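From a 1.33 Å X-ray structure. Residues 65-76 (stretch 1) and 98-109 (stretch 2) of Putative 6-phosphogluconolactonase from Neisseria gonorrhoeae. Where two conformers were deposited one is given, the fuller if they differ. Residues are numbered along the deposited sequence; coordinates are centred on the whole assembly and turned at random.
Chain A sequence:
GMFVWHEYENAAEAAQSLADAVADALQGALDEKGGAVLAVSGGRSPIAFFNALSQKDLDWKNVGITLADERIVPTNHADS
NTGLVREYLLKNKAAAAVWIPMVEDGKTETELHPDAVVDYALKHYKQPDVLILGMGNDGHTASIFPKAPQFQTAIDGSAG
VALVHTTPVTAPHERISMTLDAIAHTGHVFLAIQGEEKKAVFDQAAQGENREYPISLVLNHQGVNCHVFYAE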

ATOM      1  N   ILE A  65      -9.542   1.184   6.979  1.00 11.55           N
ATOM      2  CA  ILE A  65      -8.391   0.470   6.442  1.00 11.48           C
ATOM      3  C   ILE A  65      -8.726   0.026   5.027  1.00 10.07           C
ATOM      4  O   ILE A  65      -9.822  -0.456   4.743  1.00 11.32           O
ATOM      5  CB  ILE A  65      -7.993  -0.773   7.315  1.00 11.22           C
ATOM      6  CG1 ILE A  65      -7.639  -0.309   8.717  1.00 11.13           C
ATOM      7  CG2 ILE A  65      -6.781  -1.501   6.638  1.00 12.45           C
ATOM      8  CD1 ILE A  65      -7.221  -1.403   9.675  1.00 12.88           C
ATOM      9  N   THR A  66      -7.758   0.191   4.143  1.00 11.31           N
ATOM     10  CA  THR A  66      -7.893  -0.211   2.769  1.00 11.48           C
ATOM     11  C   THR A  66      -6.525  -0.637   2.237  1.00 10.60           C
ATOM     12  O   THR A  66      -5.554  -0.778   2.975  1.00 11.11           O
ATOM     13  CB  THR A  66      -8.466   0.960   1.949  1.00 11.65           C
ATOM     14  OG1 THR A  66      -8.978   0.466   0.686  1.00 13.03           O
ATOM     15  CG2 THR A  66      -7.464   2.124   1.707  1.00 14.78           C
ATOM     16  N   LEU A  67      -6.493  -0.881   0.936  1.00 11.31           N
ATOM     17  CA  LEU A  67      -5.313  -1.343   0.233  1.00 11.00           C
ATOM     18  C   LEU A  67      -4.687  -0.334  -0.685  1.00 10.24           C
ATOM     19  O   LEU A  67      -5.413   0.442  -1.317  1.00 13.03           O
ATOM     20  CB  LEU A  67      -5.703  -2.553  -0.629  1.00 11.36           C
ATOM     21  CG  LEU A  67      -6.259  -3.743   0.090  1.00 13.99           C
ATOM     22  CD1 LEU A  67      -6.866  -4.781  -0.863  1.00 15.75           C
ATOM     23  CD2 LEU A  67      -5.179  -4.357   0.926  1.00 15.69           C
ATOM     24  N   ALA A  68      -3.381  -0.398  -0.822  1.00 10.28           N
ATOM     25  CA  ALA A  68      -2.663   0.410  -1.824  1.00 10.39           C
ATOM     26  C   ALA A  68      -2.908  -0.153  -3.228  1.00 11.04           C
ATOM     27  O   ALA A  68      -2.803   0.593  -4.216  1.00 11.45           O
ATOM     28  CB  ALA A  68      -1.168   0.384  -1.535  1.00 13.03           C
ATOM     29  N   ASP A  69      -3.202  -1.453  -3.317  1.00  9.77           N
ATOM     30  CA  ASP A  69      -3.389  -2.134  -4.572  1.00 10.16           C
ATOM     31  C   ASP A  69      -4.041  -3.473  -4.295  1.00 10.48           C
ATOM     32  O   ASP A  69      -3.928  -4.003  -3.183  1.00 11.20           O
ATOM     33  CB  ASP A  69      -2.101  -2.293  -5.406  1.00 10.80           C
ATOM     34  CG  ASP A  69      -1.104  -3.220  -4.792  1.00 12.49           C
ATOM     35  OD1 ASP A  69      -0.724  -3.006  -3.639  1.00 17.17           O
ATOM     36  OD2 ASP A  69      -0.644  -4.153  -5.486  1.00 13.56           O
ATOM     37  N   GLU A  70      -4.726  -4.010  -5.305  1.00 10.15           N
ATOM     38  CA  GLU A  70      -5.419  -5.286  -5.158  1.00 10.11           C
ATOM     39  C   GLU A  70      -5.369  -6.039  -6.452  1.00 10.43           C
ATOM     40  O   GLU A  70      -5.359  -5.472  -7.549  1.00 11.77           O
ATOM     41  CB  GLU A  70      -6.841  -5.065  -4.666  1.00 11.68           C
ATOM     42  CG  GLU A  70      -7.737  -6.287  -4.505  1.00 11.52           C
ATOM     43  CD  GLU A  70      -7.242  -7.367  -3.550  1.00 11.87           C
ATOM     44  OE1 GLU A  70      -6.143  -7.882  -3.764  1.00 12.08           O
ATOM     45  OE2 GLU A  70      -7.970  -7.690  -2.613  1.00 14.15           O
ATOM     46  N   ARG A  71      -5.310  -7.367  -6.332  1.00 10.76           N
ATOM     47  CA  ARG A  71      -5.469  -8.291  -7.447  1.00 10.12           C
ATOM     48  C   ARG A  71      -6.928  -8.440  -7.723  1.00 10.78           C
ATOM     49  O   ARG A  71      -7.751  -8.616  -6.794  1.00 12.07           O
ATOM     50  CB  ARG A  71      -4.827  -9.643  -7.082  1.00 11.28           C
ATOM     51  CG  ARG A  71      -3.335  -9.670  -6.897  1.00 11.96           C
ATOM     52  CD  ARG A  71      -2.830  -9.021  -5.630  1.00 12.73           C
ATOM     53  NE  ARG A  71      -1.396  -9.143  -5.523  1.00 12.55           N
ATOM     54  CZ  ARG A  71      -0.759 -10.263  -5.178  1.00 14.11           C
ATOM     55  NH1 ARG A  71      -1.426 -11.334  -4.783  1.00 14.43           N
ATOM     56  NH2 ARG A  71       0.560 -10.235  -5.145  1.00 17.17           N
ATOM     57  N   ILE A  72      -7.300  -8.365  -9.007  1.00 11.53           N
ATOM     58  CA  ILE A  72      -8.709  -8.463  -9.395  1.00 12.11           C
ATOM     59  C   ILE A  72      -9.051  -9.943  -9.500  1.00 12.70           C
ATOM     60  O   ILE A  72      -9.002 -10.549 -10.569  1.00 14.34           O
ATOM     61  CB  ILE A  72      -9.032  -7.666 -10.666  1.00 12.80           C
ATOM     62  CG1 ILE A  72      -8.647  -6.186 -10.462  1.00 13.04           C
ATOM     63  CG2 ILE A  72     -10.493  -7.825 -10.977  1.00 14.04           C
ATOM     64  CD1 ILE A  72      -8.898  -5.271 -11.685  1.00 15.74           C
ATOM     65  N   VAL A  73      -9.323 -10.483  -8.329  1.00 12.68           N
ATOM     66  CA  VAL A  73      -9.704 -11.872  -8.056  1.00 12.97           C
ATOM     67  C   VAL A  73     -10.715 -11.826  -6.946  1.00 13.39           C
ATOM     68  O   VAL A  73     -10.792 -10.854  -6.201  1.00 13.48           O
ATOM     69  CB  VAL A  73      -8.480 -12.741  -7.624  1.00 15.11           C
ATOM     70  CG1 VAL A  73      -7.436 -12.875  -8.765  1.00 17.42           C
ATOM     71  CG2 VAL A  73      -7.856 -12.282  -6.317  1.00 14.52           C
ATOM     72  N   PRO A  74     -11.537 -12.888  -6.798  1.00 13.96           N
ATOM     73  CA  PRO A  74     -12.495 -12.862  -5.710  1.00 12.82           C
ATOM     74  C   PRO A  74     -11.813 -12.693  -4.341  1.00 11.72           C
ATOM     75  O   PRO A  74     -10.672 -13.101  -4.171  1.00 12.98           O
ATOM     76  CB  PRO A  74     -13.177 -14.215  -5.817  1.00 15.28           C
ATOM     77  CG  PRO A  74     -13.079 -14.513  -7.282  1.00 16.35           C
ATOM     78  CD  PRO A  74     -11.723 -14.037  -7.698  1.00 13.95           C
ATOM     79  N   THR A  75     -12.533 -12.147  -3.382  1.00 12.83           N
ATOM     80  CA  THR A  75     -11.913 -11.874  -2.111  1.00 13.64           C
ATOM     81  C   THR A  75     -11.595 -13.112  -1.262  1.00 16.13           C
ATOM     82  O   THR A  75     -10.853 -13.011  -0.280  1.00 13.80           O
ATOM     83  CB  THR A  75     -12.717 -10.839  -1.333  1.00 14.76           C
ATOM     84  OG1 THR A  75     -14.004 -11.360  -1.007  1.00 15.74           O
ATOM     85  CG2 THR A  75     -12.792  -9.492  -2.047  1.00 15.16           C
ATOM     86  N   ASN A  76     -12.094 -14.276  -1.665  1.00 14.98           N
ATOM     87  CA  ASN A  76     -11.715 -15.545  -1.044  1.00 15.32           C
ATOM     88  C   ASN A  76     -10.642 -16.298  -1.813  1.00 15.18           C
ATOM     89  O   ASN A  76     -10.341 -17.430  -1.462  1.00 19.04           O
ATOM     90  CB  ASN A  76     -12.953 -16.414  -0.807  1.00 16.78           C
ATOM     91  CG  ASN A  76     -13.621 -16.869  -2.055  1.00 18.02           C
ATOM     92  OD1 ASN A  76     -13.460 -16.295  -3.132  1.00 18.21           O
ATOM     93  ND2 ASN A  76     -14.469 -17.904  -1.912  1.00 20.78           N
ATOM     94  N   VAL A  98     -12.896   0.037  10.132  1.00 13.11           N
ATOM     95  CA  VAL A  98     -13.852   0.036   9.039  1.00 13.78           C
ATOM     96  C   VAL A  98     -13.106  -0.346   7.739  1.00 12.63           C
ATOM     97  O   VAL A  98     -12.203   0.338   7.341  1.00 14.91           O
ATOM     98  CB  VAL A  98     -14.479   1.436   8.902  1.00 15.90           C
ATOM     99  CG1 VAL A  98     -15.462   1.466   7.721  1.00 22.41           C
ATOM    100  CG2 VAL A  98     -15.165   1.904  10.170  1.00 22.55           C
ATOM    101  N   TRP A  99     -13.525  -1.394   7.077  1.00 12.43           N
ATOM    102  CA  TRP A  99     -12.935  -1.836   5.814  1.00 13.25           C
ATOM    103  C   TRP A  99     -13.457  -1.049   4.659  1.00 11.97           C
ATOM    104  O   TRP A  99     -14.671  -0.922   4.508  1.00 15.26           O
ATOM    105  CB  TRP A  99     -13.179  -3.332   5.585  1.00 13.66           C
ATOM    106  CG  TRP A  99     -12.609  -3.845   4.331  1.00 13.36           C
ATOM    107  CD1 TRP A  99     -13.304  -4.344   3.278  1.00 14.85           C
ATOM    108  CD2 TRP A  99     -11.244  -3.968   3.997  1.00 13.52           C
ATOM    109  NE1 TRP A  99     -12.474  -4.729   2.294  1.00 16.08           N
ATOM    110  CE2 TRP A  99     -11.190  -4.518   2.689  1.00 13.67           C
ATOM    111  CE3 TRP A  99     -10.062  -3.613   4.624  1.00 13.05           C
ATOM    112  CZ2 TRP A  99     -10.015  -4.759   2.046  1.00 14.75           C
ATOM    113  CZ3 TRP A  99      -8.869  -3.832   3.932  1.00 14.08           C
ATOM    114  CH2 TRP A  99      -8.878  -4.414   2.665  1.00 14.93           C
ATOM    115  N   ILE A 100     -12.547  -0.477   3.875  1.00 11.81           N
ATOM    116  CA  ILE A 100     -12.913   0.256   2.661  1.00 12.26           C
ATOM    117  C   ILE A 100     -12.501  -0.639   1.469  1.00 12.97           C
ATOM    118  O   ILE A 100     -11.328  -0.887   1.225  1.00 12.52           O
ATOM    119  CB  ILE A 100     -12.189   1.629   2.588  1.00 12.26           C
ATOM    120  CG1 ILE A 100     -12.484   2.499   3.827  1.00 12.99           C
ATOM    121  CG2 ILE A 100     -12.569   2.333   1.262  1.00 15.35           C
ATOM    122  CD1 ILE A 100     -11.529   3.674   3.985  1.00 15.10           C
ATOM    123  N   PRO A 101     -13.490  -1.222   0.769  1.00 14.13           N
ATOM    124  CA  PRO A 101     -13.195  -2.277  -0.199  1.00 13.65           C
ATOM    125  C   PRO A 101     -12.609  -1.795  -1.491  1.00 12.87           C
ATOM    126  O   PRO A 101     -12.901  -0.658  -1.953  1.00 14.34           O
ATOM    127  CB  PRO A 101     -14.545  -2.908  -0.436  1.00 16.26           C
ATOM    128  CG  PRO A 101     -15.487  -1.744  -0.311  1.00 16.49           C
ATOM    129  CD  PRO A 101     -14.955  -0.984   0.893  1.00 16.51           C
HETATM  130  N   MSE A 102     -11.837  -2.684  -2.104  0.60 13.15           N
HETATM  131  CA  MSE A 102     -11.279  -2.517  -3.429  0.60 13.03           C
HETATM  132  C   MSE A 102     -11.944  -3.444  -4.478  0.60 13.45           C
HETATM  133  O   MSE A 102     -12.089  -3.079  -5.640  0.60 15.47           O
HETATM  134  CB  MSE A 102      -9.773  -2.773  -3.372  0.60 16.30           C
HETATM  135  CG  MSE A 102      -8.941  -1.706  -2.646  0.60 19.53           C
HETATM  136 SE   MSE A 102      -8.652  -0.134  -3.776  0.45 15.01          SE
HETATM  137  CE  MSE A 102      -6.835  -0.597  -4.457  0.60 15.43           C
ATOM    138  N   VAL A 103     -12.295  -4.654  -4.042  1.00 13.05           N
ATOM    139  CA  VAL A 103     -13.052  -5.673  -4.799  1.00 13.05           C
ATOM    140  C   VAL A 103     -14.243  -6.052  -3.935  1.00 14.92           C
ATOM    141  O   VAL A 103     -14.128  -6.247  -2.701  1.00 16.06           O
ATOM    142  CB  VAL A 103     -12.159  -6.936  -5.090  1.00 14.19           C
ATOM    143  CG1 VAL A 103     -12.966  -8.070  -5.709  1.00 15.96           C
ATOM    144  CG2 VAL A 103     -11.061  -6.555  -6.068  1.00 15.43           C
ATOM    145  N   GLU A 104     -15.417  -6.173  -4.571  1.00 15.42           N
ATOM    146  CA  GLU A 104     -16.651  -6.494  -3.873  1.00 17.18           C
ATOM    147  C   GLU A 104     -16.683  -7.950  -3.437  1.00 14.98           C
ATOM    148  O   GLU A 104     -16.415  -8.835  -4.255  1.00 17.52           O
ATOM    149  CB  GLU A 104     -17.830  -6.189  -4.825  1.00 18.10           C
ATOM    150  CG  GLU A 104     -19.172  -6.177  -4.143  1.00 22.76           C
ATOM    151  CD  GLU A 104     -20.307  -5.668  -5.021  1.00 27.15           C
ATOM    152  OE1 GLU A 104     -20.061  -5.398  -6.214  1.00 28.42           O
ATOM    153  OE2 GLU A 104     -21.416  -5.550  -4.459  1.00 34.29           O
ATOM    154  N   ASP A 105     -17.046  -8.191  -2.184  1.00 15.94           N
ATOM    155  CA  ASP A 105     -17.242  -9.553  -1.681  1.00 16.25           C
ATOM    156  C   ASP A 105     -18.382 -10.251  -2.427  1.00 18.45           C
ATOM    157  O   ASP A 105     -19.375  -9.607  -2.792  1.00 21.13           O
ATOM    158  CB  ASP A 105     -17.581  -9.548  -0.192  1.00 17.02           C
ATOM    159  CG  ASP A 105     -16.436  -9.117   0.697  1.00 17.64           C
ATOM    160  OD1 ASP A 105     -15.257  -9.379   0.329  1.00 18.60           O
ATOM    161  OD2 ASP A 105     -16.753  -8.568   1.771  1.00 19.05           O
ATOM    162  N   GLY A 106     -18.243 -11.552  -2.618  1.00 16.65           N
ATOM    163  CA  GLY A 106     -19.306 -12.357  -3.203  1.00 18.68           C
ATOM    164  C   GLY A 106     -19.309 -12.452  -4.702  1.00 20.96           C
ATOM    165  O   GLY A 106     -20.102 -13.190  -5.279  1.00 26.98           O
ATOM    166  N   LYS A 107     -18.426 -11.720  -5.344  1.00 20.44           N
ATOM    167  CA  LYS A 107     -18.288 -11.785  -6.777  1.00 19.27           C
ATOM    168  C   LYS A 107     -17.262 -12.815  -7.201  1.00 19.89           C
ATOM    169  O   LYS A 107     -16.157 -12.854  -6.672  1.00 20.73           O
ATOM    170  CB  LYS A 107     -17.903 -10.408  -7.322  1.00 20.00           C
ATOM    171  CG  LYS A 107     -18.902  -9.323  -7.001  1.00 22.91           C
ATOM    172  CD  LYS A 107     -20.259  -9.536  -7.690  1.00 29.30           C
ATOM    173  CE  LYS A 107     -21.154  -8.328  -7.480  1.00 31.40           C
ATOM    174  NZ  LYS A 107     -22.550  -8.644  -7.742  1.00 39.81           N
ATOM    175  N   THR A 108     -17.624 -13.664  -8.153  0.50 20.75           N
ATOM    176  CA  THR A 108     -16.735 -14.701  -8.628  0.50 20.85           C
ATOM    177  C   THR A 108     -15.933 -14.173  -9.838  0.50 19.85           C
ATOM    178  O   THR A 108     -16.184 -13.050 -10.283  0.50 21.59           O
ATOM    179  CB  THR A 108     -17.557 -15.970  -8.933  0.50 22.31           C
ATOM    180  OG1 THR A 108     -18.431 -15.726 -10.039  0.50 25.46           O
ATOM    181  CG2 THR A 108     -18.432 -16.344  -7.706  0.50 23.43           C
ATOM    182  N   GLU A 109     -14.943 -14.924 -10.341  1.00 21.54           N
ATOM    183  CA  GLU A 109     -14.040 -14.450 -11.401  1.00 24.91           C
ATOM    184  C   GLU A 109     -14.754 -13.921 -12.621  1.00 26.55           C
ATOM    185  O   GLU A 109     -14.356 -12.914 -13.189  1.00 28.25           O
ATOM    186  CB  GLU A 109     -13.047 -15.504 -11.943  1.00 27.75           C
ATOM    187  CG  GLU A 109     -11.905 -15.861 -11.043  1.00 31.32           C
ATOM    188  CD  GLU A 109     -12.241 -16.915 -10.006  1.00 35.99           C
ATOM    189  OE1 GLU A 109     -13.482 -17.285  -9.847  1.00 34.28           O
ATOM    190  OE2 GLU A 109     -11.230 -17.366  -9.370  1.00 33.58           O
TER
HETATM  191  O   HOH W   1     -15.204 -11.374  -4.481  1.00 15.10           O
HETATM  192  O   HOH W   2     -15.913 -13.218  -1.988  1.00 19.69           O

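Met102 and Val103 form the apolar centre of this contact. Both point toward stretch 1, and each has about 90 Å² covered by it. Met102 is a selenomethionine. Its side chain reaches in toward stretch 1, and its end comes up to the backbone of Leu67 and Asp69. CG of Met102 lies 3.9 Å from CB of Leu67. Its terminal CE reaches 3.6 Å from O of Leu67 and 3.8 Å from CA of Asp69. Nearer the backbone, CB of Met102 packs 3.9 Å from CB of Glu70.

Val103 takes up the next part of the chain. Its CG2 sits 3.7 Å from CG of Glu70, so the aliphatic part of that acid serves as packing surface. The Glu70 carboxylate is engaged otherwise: OE1 accepts a hydrogen bond from N of Arg71 at 2.7 Å. CG1 of Val103 lies 3.6 Å from O of Val73 and 3.9 Å from CG2 of Thr75.

Trp99 extends the apolar packing toward the start of stretch 1. Its CB points to the same face of the sheet as that of Ile65, and its ring reaches back over the strand. CH2 of Trp99 lies 3.7 Å from CG of Leu67, and CZ3 lies 4.1 Å from CG2 of Ile65. The ring meets these neighbours obliquely.

Beside this packing, the two stretches pair as parallel strands at Ile65 and Trp99. N of Ile65 donates to O of Val98 at 2.8 Å. O of Ile65 accepts from N of Ile100 at 2.9 Å. Both bonds are nearly straight. Ile65 thus bonds to the residues before and after Trp99, as expected for a parallel bridge. Next along the strand, OG1 of Thr66 donates to O of Ile100 at 2.8 Å. A side chain here continues the link between the backbones.

At the other end, Pro74 packs on the chain after the turn. Its CB is 3.4 Å from O of Lys107, and its CG is 3.6 Å from N of Glu109.

The polar edge lies at the type II turn from Glu104 to Lys107. Gly106 has a positive phi of 88°, where a CB would jam against the preceding carbonyl O. OG1 of Thr75 donates to OD1 of Asp105 at 2.7 Å. Water 2 donates to the same OG1 at 2.8 Å and accepts from N of Gly106 at 2.9 Å. Water 1 accepts from N of Thr75 at 3.0 Å and donates to O of Glu104 and O of Lys107, both at 2.8 Å. It therefore ties Thr75 to both ends of the turn.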